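Local coordinates for germination-specific N-acetylmuramoyl-L-alanine amidase, Autolysin (Clostridioides difficile, PDB 7RAG), which is a zinc-dependent N-acetylmuramoyl-L-alanine amidase of the Amidase_3 family that is allosterically activated by the GerS lipoprotein during spore formation, at the interface of chains B and A. Numbering follows the deposited sequence. Chains: chain A, Germination-specific N-acetylmuramoyl-L-alanine amidase, Autolysin; chain B, Lipoprotein.

The interface of chains B and A. Residues chain B 33, 40, 42; chain A 53-54, 57-58.
B:Tyr42 and B:His40, two residues apart on strand 40-58 of the lipoprotein, each reach a glutamate on helix 41-58 of the amidase. The phenol hydroxyl of B:Tyr42 donates to A:Glu57 OE1 (OH to OE1 2.9 Å), approaching on the anti side and close to the carboxylate plane; the tyrosine side chain and the glutamate meet at about a right angle, their planes turned steeply against each other. The imidazole of B:His40 gives its NE2 hydrogen to A:Glu54 OE2 at 2.8 Å, again on the anti side, but this bond is bent, 132° at the hydrogen, and tilted from both flat groups. A:Glu54 stretches out beyond CG, carrying its carboxylate to NE2 of the imidazole.

Within the helix, A:Arg53 and A:Glu57 form a salt bridge, NE to OE1 2.8 Å. The arginine comes from above the carboxylate plane while keeping OE1 near its own guanidinium plane. OE1 thus accepts from the tyrosine and the arginine, a pairing that should hold the carboxylate in place and probably stabilises its negative charge. A water extends the network: it lies 2.7 Å from the backbone carbonyl O of B:Val33 and also bonds A:Arg53 NH2 and A:Glu57 OE2.

Packing fills in around these bonds. A:Arg53 bends at chi2 (-90°), laying its guanidinium against the imidazole, with B:His40 ND1 3.7 Å from A:Arg53 CZ and over the centre of the guanidinium; the two planes are inclined to each other, a leaning contact and not a parallel stack. With CG1 anti to its backbone N (chi1 -176°), B:Val33 turns that methyl to the A:Glu57 carboxylate, while A:Ser58 CB sits 3.9 Å from CD1 on the B:Tyr42 ring.

The patch joins a lipoprotein β-strand pair to an amidase helix, forming part of the interface through which GerS binds CwlD, the enzyme it activates allosterically.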
# COMPACT_ATOMS: atom_id res chain seq x y z
N VAL B 33 20.73 7.59 -21.02
CA VAL B 33 19.82 8.73 -21.11
C VAL B 33 20.58 9.89 -21.69
O VAL B 33 21.70 10.19 -21.25
CB VAL B 33 19.23 9.10 -19.73
CG1 VAL B 33 18.21 10.23 -19.88
CG2 VAL B 33 18.59 7.85 -19.08
N HIS B 40 24.18 9.94 -19.80
CA HIS B 40 24.42 9.39 -18.47
C HIS B 40 23.97 7.94 -18.49
O HIS B 40 23.03 7.58 -19.21
CB HIS B 40 23.66 10.17 -17.40
CG HIS B 40 24.36 10.25 -16.08
ND1 HIS B 40 25.36 11.16 -15.83
CD2 HIS B 40 24.22 9.53 -14.95
CE1 HIS B 40 25.80 11.01 -14.59
NE2 HIS B 40 25.12 10.02 -14.03
N TYR B 42 22.93 4.24 -16.40
CA TYR B 42 22.37 3.69 -15.18
C TYR B 42 22.30 2.18 -15.35
O TYR B 42 22.18 1.69 -16.48
CB TYR B 42 20.99 4.25 -14.91
CG TYR B 42 20.95 5.74 -14.89
CD1 TYR B 42 21.11 6.45 -13.71
CD2 TYR B 42 20.74 6.46 -16.07
CE1 TYR B 42 21.08 7.82 -13.69
CE2 TYR B 42 20.69 7.82 -16.06
CZ TYR B 42 20.87 8.50 -14.86
OH TYR B 42 20.83 9.88 -14.87
N ARG A 53 19.36 15.35 -11.26
CA ARG A 53 19.37 14.80 -12.61
C ARG A 53 19.38 13.28 -12.59
O ARG A 53 18.64 12.62 -13.33
CB ARG A 53 20.59 15.36 -13.36
CG ARG A 53 20.68 14.96 -14.82
CD ARG A 53 21.48 13.66 -14.99
NE ARG A 53 21.95 13.46 -16.35
CZ ARG A 53 23.08 13.96 -16.82
NH1 ARG A 53 23.86 14.68 -16.02
NH2 ARG A 53 23.44 13.73 -18.08
N GLU A 54 20.26 12.69 -11.77
CA GLU A 54 20.30 11.23 -11.71
C GLU A 54 18.98 10.65 -11.19
O GLU A 54 18.45 9.68 -11.76
CB GLU A 54 21.48 10.76 -10.86
CG GLU A 54 22.77 10.93 -11.58
CD GLU A 54 23.98 10.54 -10.76
OE1 GLU A 54 23.81 10.21 -9.55
OE2 GLU A 54 25.10 10.58 -11.34
N GLU A 57 16.28 11.10 -14.15
CA GLU A 57 16.51 10.29 -15.33
C GLU A 57 16.34 8.81 -15.02
O GLU A 57 15.82 8.06 -15.85
CB GLU A 57 17.89 10.57 -15.91
CG GLU A 57 18.06 12.00 -16.39
CD GLU A 57 19.22 12.19 -17.36
OE1 GLU A 57 20.22 11.43 -17.29
OE2 GLU A 57 19.12 13.13 -18.22
N SER A 58 16.78 8.36 -13.83
CA SER A 58 16.63 6.94 -13.52
C SER A 58 15.18 6.56 -13.32
O SER A 58 14.87 5.36 -13.33
CB SER A 58 17.46 6.54 -12.29
OG SER A 58 17.09 7.26 -11.13
O HOH W 1 21.35 12.55 -20.04